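Local coordinates for protein PT26-6P (Thermococcus sp., PDB 2WB7) that is of unknown function but is encoded by an extrachromosomal mobile element of a euryarchaeon and is built of three domains with novel folds, at residues Leu311-Gly316 against Gly349-His354; Met380-Ser385 against Leu503-Ile508; Gly236-Lys241 against Ser273-Leu278. All blocks are in the same frame, centred on the assembly; numbering follows the deposited sequence.

Contact 1. Residues Leu311-Gly316 against Gly349-His354; sequences LRVIEG and GTLDYH
The ends of strands 301-314 and 350-364 run antiparallel, at 153° between their directions, and the pairing is interrupted by a bulge opposite Val313. Val313 O accepts hydrogen bonds from Leu351 N at 2.8 Å and, weakly, from Asp352 N, so two consecutive residues face one. Beyond the bulge Glu315 N gives a nearly straight bond to Gly349 O at 2.7 Å. On one face of the sheet Arg312 and Tyr353 lie side by side. Arg312 CG is anti to the backbone N, and Arg312 CA sits over the face of the Tyr353 ring, 4.0 Å from the centroid, as a CH-pi contact. The chain then bends at chi3 (39°) and brings Arg312 NH1 to Tyr353 OH at 2.7 Å, a hydrogen bond. The hydroxyl lies in the guanidinium plane, which is turned 83° from the ring. Tyr353 OH is also bonded to Thr345 O. On the other face Val313 CG2 lies 3.5 Å from His354 CD2, and Val313 CG1 meets Leu351 CD2. Both ring nitrogens of His354 are engaged, by Glu378 and Asp502, so the imidazole may well be protonated. The arrangement is a classic beta bulge in an antiparallel sheet of the second immunoglobulin-like domain.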
loop_
_atom_site.group_PDB
_atom_site.type_symbol
_atom_site.label_atom_id
_atom_site.label_comp_id
_atom_site.label_asym_id
_atom_site.label_seq_id
_atom_site.Cartn_x
_atom_site.Cartn_y
_atom_site.Cartn_z
ATOM N N LEU A 311 -16.310 3.034 6.783
ATOM C CA LEU A 311 -16.877 4.349 6.659
ATOM C C LEU A 311 -18.141 4.265 5.807
ATOM O O LEU A 311 -18.106 3.807 4.646
ATOM C CB LEU A 311 -15.866 5.289 6.025
ATOM C CG LEU A 311 -14.565 5.492 6.805
ATOM C CD1 LEU A 311 -13.597 6.373 6.035
ATOM C CD2 LEU A 311 -14.853 6.103 8.154
ATOM N N ARG A 312 -19.267 4.684 6.379
ATOM C CA ARG A 312 -20.491 4.736 5.593
ATOM C C ARG A 312 -20.366 5.912 4.663
ATOM O O ARG A 312 -19.993 7.001 5.087
ATOM C CB ARG A 312 -21.722 4.909 6.474
ATOM C CG ARG A 312 -23.013 5.045 5.692
ATOM C CD ARG A 312 -24.235 4.850 6.598
ATOM N NE ARG A 312 -24.016 5.468 7.901
ATOM C CZ ARG A 312 -23.688 4.794 9.001
ATOM N NH1 ARG A 312 -23.555 3.477 8.970
ATOM N NH2 ARG A 312 -23.496 5.439 10.144
ATOM N N VAL A 313 -20.623 5.681 3.388
ATOM C CA VAL A 313 -20.690 6.768 2.436
ATOM C C VAL A 313 -22.152 7.112 2.228
ATOM O O VAL A 313 -22.963 6.261 1.835
ATOM C CB VAL A 313 -20.055 6.397 1.085
ATOM C CG1 VAL A 313 -20.288 7.491 0.088
ATOM C CG2 VAL A 313 -18.584 6.161 1.249
ATOM N N ILE A 314 -22.488 8.364 2.498
ATOM C CA ILE A 314 -23.838 8.846 2.269
ATOM C C ILE A 314 -24.005 9.294 0.820
ATOM O O ILE A 314 -23.061 9.804 0.222
ATOM C CB ILE A 314 -24.122 10.025 3.162
ATOM C CG1 ILE A 314 -24.033 9.585 4.622
ATOM C CG2 ILE A 314 -25.486 10.600 2.835
ATOM C CD1 ILE A 314 -25.094 8.578 4.995
ATOM N N GLU A 315 -25.189 9.103 0.245
ATOM C CA GLU A 315 -25.452 9.646 -1.091
ATOM C C GLU A 315 -25.070 11.120 -1.161
ATOM O O GLU A 315 -25.450 11.909 -0.296
ATOM C CB GLU A 315 -26.912 9.474 -1.460
ATOM C CG GLU A 315 -27.235 8.054 -1.793
ATOM C CD GLU A 315 -28.725 7.759 -1.779
ATOM O OE1 GLU A 315 -29.535 8.703 -1.566
ATOM O OE2 GLU A 315 -29.073 6.569 -1.978
ATOM N N GLY A 316 -24.325 11.495 -2.193
ATOM C CA GLY A 316 -23.787 12.847 -2.287
ATOM C C GLY A 316 -22.289 12.821 -2.060
ATOM O O GLY A 316 -21.545 13.566 -2.690
ATOM N N GLY A 349 -30.495 6.823 2.231
ATOM C CA GLY A 349 -29.408 7.784 2.036
ATOM C C GLY A 349 -28.055 7.098 1.983
ATOM O O GLY A 349 -27.115 7.600 1.361
ATOM N N THR A 350 -27.959 5.938 2.629
ATOM C CA THR A 350 -26.748 5.137 2.584
ATOM C C THR A 350 -26.429 4.705 1.155
ATOM O O THR A 350 -27.269 4.110 0.478
ATOM C CB THR A 350 -26.894 3.901 3.487
ATOM O OG1 THR A 350 -27.031 4.328 4.853
ATOM C CG2 THR A 350 -25.693 2.983 3.348
ATOM N N LEU A 351 -25.220 5.009 0.694
ATOM C CA LEU A 351 -24.781 4.582 -0.637
ATOM C C LEU A 351 -23.980 3.281 -0.588
ATOM O O LEU A 351 -24.292 2.315 -1.285
ATOM C CB LEU A 351 -23.919 5.662 -1.289
ATOM C CG LEU A 351 -23.427 5.307 -2.702
ATOM C CD1 LEU A 351 -24.579 5.347 -3.689
ATOM C CD2 LEU A 351 -22.314 6.211 -3.171
ATOM N N ASP A 352 -22.923 3.276 0.222
ATOM C CA ASP A 352 -22.090 2.103 0.395
ATOM C C ASP A 352 -21.148 2.345 1.560
ATOM O O ASP A 352 -21.275 3.346 2.256
ATOM C CB ASP A 352 -21.296 1.821 -0.878
ATOM C CG ASP A 352 -20.285 2.931 -1.219
ATOM O OD1 ASP A 352 -20.177 3.295 -2.409
ATOM O OD2 ASP A 352 -19.577 3.428 -0.314
ATOM N N TYR A 353 -20.209 1.429 1.767
ATOM C CA TYR A 353 -19.205 1.572 2.805
ATOM C C TYR A 353 -17.797 1.345 2.240
ATOM O O TYR A 353 -17.616 0.600 1.278
ATOM C CB TYR A 353 -19.438 0.545 3.907
ATOM C CG TYR A 353 -20.623 0.786 4.803
ATOM C CD1 TYR A 353 -21.921 0.596 4.348
ATOM C CD2 TYR A 353 -20.440 1.149 6.123
ATOM C CE1 TYR A 353 -23.004 0.795 5.188
ATOM C CE2 TYR A 353 -21.505 1.350 6.961
ATOM C CZ TYR A 353 -22.783 1.178 6.489
ATOM O OH TYR A 353 -23.828 1.382 7.343
ATOM N N HIS A 354 -16.810 1.983 2.866
ATOM C CA HIS A 354 -15.404 1.761 2.568
ATOM C C HIS A 354 -14.724 1.231 3.827
ATOM O O HIS A 354 -15.150 1.525 4.954
ATOM C CB HIS A 354 -14.733 3.072 2.164
ATOM C CG HIS A 354 -15.069 3.536 0.781
ATOM N ND1 HIS A 354 -14.102 3.872 -0.148
ATOM C CD2 HIS A 354 -16.263 3.727 0.170
ATOM C CE1 HIS A 354 -14.685 4.241 -1.276
ATOM N NE2 HIS A 354 -15.996 4.169 -1.107
#

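Contact 2. Residues Met380-Ser385 against Leu503-Ile508; sequences MISVLS and LEQAKI
Two side chains of helix 503-523, Gln505 and Ile508, reach one turn apart onto the irregular segment 380-385. Gln505 stretches out from the helix. Its CG is anti to the backbone N (chi1 -166°) and the chain stays extended beyond it, so the amide ends against the backbone of Ser382 and Val383. Gln505 CD lies 3.7 Å from Ser382 CA. The methylene CG of Gln505 runs beside the Ser382 side chain, 4.0 Å from its CB. Ser382 OG is anti to its own backbone N and is bonded to Asp509 OD1, further along the same helix. Ile508 points toward the segment. Its CG1 is anti to the carbonyl carbon, and its two branches part to different neighbours. Ile508 CD1 goes to Ile381 O at 3.7 Å and to the selenomethionine Met380, whose CE is 3.9 Å away. Ile508 CG2 meets Ser382 CB at 4.2 Å. Met380 is bent at both chi2 and chi3, which turns its methyl end back to cross Ile508 obliquely. The packing is mainly apolar at the Met380 end and more polar near Ser382, where Lys497 of helix 471-499 also lies, bonded to Val383 O. This is a buried interdomain contact: a helix of the helical domain lies against the segment that follows strand 370-379 of the second immunoglobulin-like domain.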
loop_
_atom_site.group_PDB
_atom_site.type_symbol
_atom_site.label_atom_id
_atom_site.label_comp_id
_atom_site.label_asym_id
_atom_site.label_seq_id
_atom_site.Cartn_x
_atom_site.Cartn_y
_atom_site.Cartn_z
HETATM N N MSE A 380 -9.549 -2.976 -1.206
HETATM C CA MSE A 380 -10.282 -2.593 -2.404
HETATM C C MSE A 380 -11.590 -3.369 -2.494
HETATM O O MSE A 380 -11.812 -4.147 -3.421
HETATM C CB MSE A 380 -9.402 -2.822 -3.622
HETATM C CG MSE A 380 -8.177 -1.920 -3.640
HETATM SE SE MSE A 380 -8.721 -0.103 -3.918
HETATM C CE MSE A 380 -8.803 -0.318 -5.826
ATOM N N ILE A 381 -12.444 -3.186 -1.493
ATOM C CA ILE A 381 -13.689 -3.925 -1.434
ATOM C C ILE A 381 -14.753 -3.148 -2.181
ATOM O O ILE A 381 -14.516 -2.037 -2.655
ATOM C CB ILE A 381 -14.154 -4.186 0.024
ATOM C CG1 ILE A 381 -14.270 -2.880 0.822
ATOM C CG2 ILE A 381 -13.215 -5.129 0.729
ATOM C CD1 ILE A 381 -15.718 -2.370 1.026
ATOM N N SER A 382 -15.923 -3.742 -2.309
ATOM C CA SER A 382 -17.072 -3.007 -2.795
ATOM C C SER A 382 -18.302 -3.546 -2.082
ATOM O O SER A 382 -18.454 -4.763 -1.921
ATOM C CB SER A 382 -17.230 -3.186 -4.291
ATOM O OG SER A 382 -18.484 -2.665 -4.699
ATOM N N VAL A 383 -19.165 -2.646 -1.633
ATOM C CA VAL A 383 -20.386 -3.083 -0.990
ATOM C C VAL A 383 -21.520 -2.999 -1.984
ATOM O O VAL A 383 -21.807 -1.936 -2.499
ATOM C CB VAL A 383 -20.701 -2.261 0.227
ATOM C CG1 VAL A 383 -22.000 -2.738 0.817
ATOM C CG2 VAL A 383 -19.546 -2.359 1.243
ATOM N N LEU A 384 -22.138 -4.131 -2.281
ATOM C CA LEU A 384 -23.205 -4.187 -3.284
ATOM C C LEU A 384 -24.575 -3.983 -2.654
ATOM O O LEU A 384 -24.760 -4.211 -1.451
ATOM C CB LEU A 384 -23.189 -5.532 -4.011
ATOM C CG LEU A 384 -21.883 -5.894 -4.704
ATOM C CD1 LEU A 384 -21.892 -7.332 -5.058
ATOM C CD2 LEU A 384 -21.691 -5.058 -5.937
ATOM N N SER A 385 -25.539 -3.564 -3.469
ATOM C CA SER A 385 -26.937 -3.473 -3.023
ATOM C C SER A 385 -27.728 -4.645 -3.599
ATOM O O SER A 385 -27.315 -5.249 -4.591
ATOM C CB SER A 385 -27.554 -2.152 -3.473
ATOM O OG SER A 385 -27.722 -2.139 -4.880
ATOM N N LEU A 503 -17.068 7.602 -7.173
ATOM C CA LEU A 503 -16.572 7.114 -8.444
ATOM C C LEU A 503 -15.461 6.077 -8.266
ATOM O O LEU A 503 -15.250 5.221 -9.135
ATOM C CB LEU A 503 -16.097 8.292 -9.283
ATOM C CG LEU A 503 -15.483 7.962 -10.635
ATOM C CD1 LEU A 503 -16.362 6.990 -11.489
ATOM C CD2 LEU A 503 -15.181 9.286 -11.369
ATOM N N GLU A 504 -14.750 6.142 -7.144
ATOM C CA GLU A 504 -13.682 5.178 -6.899
ATOM C C GLU A 504 -14.266 3.789 -6.794
ATOM O O GLU A 504 -13.870 2.891 -7.532
ATOM C CB GLU A 504 -12.915 5.500 -5.627
ATOM C CG GLU A 504 -12.326 6.914 -5.584
ATOM C CD GLU A 504 -13.239 7.946 -4.874
ATOM O OE1 GLU A 504 -14.452 7.658 -4.669
ATOM O OE2 GLU A 504 -12.738 9.053 -4.534
ATOM N N GLN A 505 -15.204 3.599 -5.867
ATOM C CA GLN A 505 -15.817 2.281 -5.708
ATOM C C GLN A 505 -16.578 1.848 -6.972
ATOM O O GLN A 505 -16.662 0.657 -7.284
ATOM C CB GLN A 505 -16.694 2.203 -4.456
ATOM C CG GLN A 505 -17.048 0.765 -4.087
ATOM C CD GLN A 505 -17.589 0.619 -2.681
ATOM O OE1 GLN A 505 -16.866 0.797 -1.687
ATOM N NE2 GLN A 505 -18.869 0.268 -2.584
ATOM N N ALA A 506 -17.096 2.833 -7.705
ATOM C CA ALA A 506 -17.739 2.608 -8.992
ATOM C C ALA A 506 -16.789 1.936 -9.971
ATOM O O ALA A 506 -17.192 1.082 -10.760
ATOM C CB ALA A 506 -18.220 3.910 -9.551
ATOM N N LYS A 507 -15.525 2.330 -9.941
ATOM C CA LYS A 507 -14.570 1.794 -10.900
ATOM C C LYS A 507 -14.223 0.350 -10.581
ATOM O O LYS A 507 -13.908 -0.451 -11.462
ATOM C CB LYS A 507 -13.315 2.660 -10.950
ATOM C CG LYS A 507 -13.547 4.043 -11.530
ATOM C CD LYS A 507 -12.264 4.878 -11.459
ATOM C CE LYS A 507 -12.129 5.790 -12.679
ATOM N NZ LYS A 507 -10.868 6.590 -12.617
ATOM N N ILE A 508 -14.289 0.009 -9.308
ATOM C CA ILE A 508 -14.103 -1.382 -8.931
ATOM C C ILE A 508 -15.258 -2.241 -9.477
ATOM O O ILE A 508 -15.044 -3.246 -10.185
ATOM C CB ILE A 508 -14.000 -1.543 -7.412
ATOM C CG1 ILE A 508 -12.671 -0.953 -6.906
ATOM C CG2 ILE A 508 -14.123 -2.995 -7.057
ATOM C CD1 ILE A 508 -12.656 -0.594 -5.445
#

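Contact 3. Residues Gly236-Lys241 against Ser273-Leu278; sequences GSLPIK and SPVHVL
Segment 236-241, a loop that runs into a 3-10 turn at Ile240, fits against the irregular segment 273-278, their touching parts 62° apart in direction. Ser237 and Leu238 fit round the turn at Pro274. Ser237 is the central bump. Its OG, anti to the backbone N (chi1 173°), sits just past this turn, beside the backbone N of His276 and 3.4 Å from Val275 CA. Ser237 OG accepts a hydrogen bond from His276 N at 2.9 Å and donates one to Leu238 O, also at 2.9 Å, on a lone pair in the carbonyl plane. An alanine here would lose both bonds and would probably loosen the fit of the two segments. Leu238 N makes an almost straight bond to Pro274 O at 2.8 Å. The Leu238 side chain lies alongside the Pro274 ring, with Leu238 CD1 3.6 Å from Pro274 CB. Further on, the Ile240 and Val277 side chains cross at about a right angle. Ile240 CG2 sits against both Val277 methyls, with Val277 CG2 at 3.8 Å. Ser237 CB lies at the edge of the His276 ring, whose ND1 is bonded to Tyr344 OH. Helices 471-499 and 503-523 cover Pro239 through Tyr490 and Tyr516, and on the sheet side His276 touches Ala282 of strand 281-290.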
loop_
_atom_site.group_PDB
_atom_site.type_symbol
_atom_site.label_atom_id
_atom_site.label_comp_id
_atom_site.label_asym_id
_atom_site.label_seq_id
_atom_site.Cartn_x
_atom_site.Cartn_y
_atom_site.Cartn_z
ATOM N N GLY A 236 -13.332 -5.816 -5.030
ATOM C CA GLY A 236 -14.779 -5.808 -4.967
ATOM C C GLY A 236 -15.395 -6.948 -4.174
ATOM O O GLY A 236 -14.904 -7.334 -3.123
ATOM N N SER A 237 -16.496 -7.483 -4.679
ATOM C CA SER A 237 -17.274 -8.437 -3.924
ATOM C C SER A 237 -17.792 -9.494 -4.859
ATOM O O SER A 237 -18.098 -9.203 -6.013
ATOM C CB SER A 237 -18.461 -7.728 -3.289
ATOM O OG SER A 237 -19.339 -8.632 -2.665
ATOM N N LEU A 238 -17.884 -10.726 -4.383
ATOM C CA LEU A 238 -18.595 -11.730 -5.144
ATOM C C LEU A 238 -20.039 -11.248 -5.345
ATOM O O LEU A 238 -20.549 -10.447 -4.569
ATOM C CB LEU A 238 -18.563 -13.062 -4.395
ATOM C CG LEU A 238 -17.271 -13.870 -4.524
ATOM C CD1 LEU A 238 -17.271 -15.008 -3.523
ATOM C CD2 LEU A 238 -17.054 -14.379 -5.967
ATOM N N PRO A 239 -20.706 -11.733 -6.390
ATOM C CA PRO A 239 -22.110 -11.414 -6.581
ATOM C C PRO A 239 -22.971 -11.761 -5.364
ATOM O O PRO A 239 -22.651 -12.673 -4.622
ATOM C CB PRO A 239 -22.493 -12.289 -7.780
ATOM C CG PRO A 239 -21.220 -12.376 -8.581
ATOM C CD PRO A 239 -20.140 -12.474 -7.530
ATOM N N ILE A 240 -24.074 -11.044 -5.172
ATOM C CA ILE A 240 -24.886 -11.208 -3.964
ATOM C C ILE A 240 -25.427 -12.618 -3.740
ATOM O O ILE A 240 -25.806 -12.965 -2.618
ATOM C CB ILE A 240 -26.069 -10.199 -3.900
ATOM C CG1 ILE A 240 -27.047 -10.458 -5.045
ATOM C CG2 ILE A 240 -25.545 -8.781 -3.902
ATOM C CD1 ILE A 240 -28.242 -9.543 -5.066
ATOM N N LYS A 241 -25.494 -13.438 -4.783
ATOM C CA LYS A 241 -26.010 -14.790 -4.574
ATOM C C LYS A 241 -25.200 -15.540 -3.519
ATOM O O LYS A 241 -25.705 -16.464 -2.895
ATOM C CB LYS A 241 -26.089 -15.604 -5.869
ATOM C CG LYS A 241 -24.764 -16.060 -6.409
ATOM C CD LYS A 241 -24.828 -17.507 -6.830
ATOM C CE LYS A 241 -23.630 -18.257 -6.292
ATOM N NZ LYS A 241 -23.935 -19.695 -6.110
ATOM N N SER A 273 -13.932 -11.394 4.243
ATOM C CA SER A 273 -14.941 -12.210 3.574
ATOM C C SER A 273 -15.028 -11.753 2.147
ATOM O O SER A 273 -14.782 -10.583 1.860
ATOM C CB SER A 273 -16.312 -12.000 4.197
ATOM O OG SER A 273 -16.218 -11.914 5.597
ATOM N N PRO A 274 -15.389 -12.658 1.233
ATOM C CA PRO A 274 -15.439 -12.272 -0.193
ATOM C C PRO A 274 -16.768 -11.616 -0.669
ATOM O O PRO A 274 -16.893 -11.250 -1.847
ATOM C CB PRO A 274 -15.199 -13.608 -0.925
ATOM C CG PRO A 274 -15.219 -14.714 0.179
ATOM C CD PRO A 274 -15.681 -14.086 1.445
ATOM N N VAL A 275 -17.742 -11.487 0.234
ATOM C CA VAL A 275 -19.048 -10.923 -0.107
ATOM C C VAL A 275 -19.376 -9.750 0.794
ATOM O O VAL A 275 -19.253 -9.847 2.017
ATOM C CB VAL A 275 -20.160 -11.928 0.109
ATOM C CG1 VAL A 275 -21.296 -11.604 -0.782
ATOM C CG2 VAL A 275 -19.671 -13.287 -0.197
ATOM N N HIS A 276 -19.813 -8.647 0.186
ATOM C CA HIS A 276 -20.116 -7.415 0.914
ATOM C C HIS A 276 -21.395 -6.824 0.370
ATOM O O HIS A 276 -21.410 -6.272 -0.722
ATOM C CB HIS A 276 -18.969 -6.420 0.743
ATOM C CG HIS A 276 -17.637 -6.973 1.151
ATOM N ND1 HIS A 276 -17.169 -6.906 2.446
ATOM C CD2 HIS A 276 -16.682 -7.622 0.441
ATOM C CE1 HIS A 276 -15.977 -7.475 2.512
ATOM N NE2 HIS A 276 -15.658 -7.916 1.309
ATOM N N VAL A 277 -22.478 -6.963 1.123
ATOM C CA VAL A 277 -23.787 -6.515 0.661
ATOM C C VAL A 277 -24.412 -5.656 1.731
ATOM O O VAL A 277 -24.173 -5.882 2.913
ATOM C CB VAL A 277 -24.734 -7.706 0.396
ATOM C CG1 VAL A 277 -25.967 -7.231 -0.334
ATOM C CG2 VAL A 277 -24.027 -8.797 -0.398
ATOM N N LEU A 278 -25.215 -4.676 1.328
ATOM C CA LEU A 278 -25.932 -3.845 2.300
ATOM C C LEU A 278 -26.793 -4.714 3.216
ATOM O O LEU A 278 -27.326 -5.742 2.796
ATOM C CB LEU A 278 -26.798 -2.783 1.614
ATOM C CG LEU A 278 -26.082 -1.593 0.965
ATOM C CD1 LEU A 278 -27.064 -0.617 0.338
ATOM C CD2 LEU A 278 -25.165 -0.873 1.966
#

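All three contacts lie where the second immunoglobulin-like domain meets the helical domain. Contact 2 is central, its centre about 11 Å from each of the others, whose centres are about 16 Å apart. Along the chain contact 3 closes first, then contact 1, then contact 2. Strands 301-314 and 350-364 of contact 1 share an eight-stranded antiparallel sheet with strands 266-272 and 281-290, which flank segment 273-278. Segment 380-385 joins contact 3 by probable hydrogen bonds, Leu384 N to His276 O and Gly236 N to Met380 O. Gln505 of contact 2 packs on Asp352, Tyr353 and His354 of contact 1, and Val383 on Tyr353. Sheet end, loops and helix 503-523 thus form one interdomain junction.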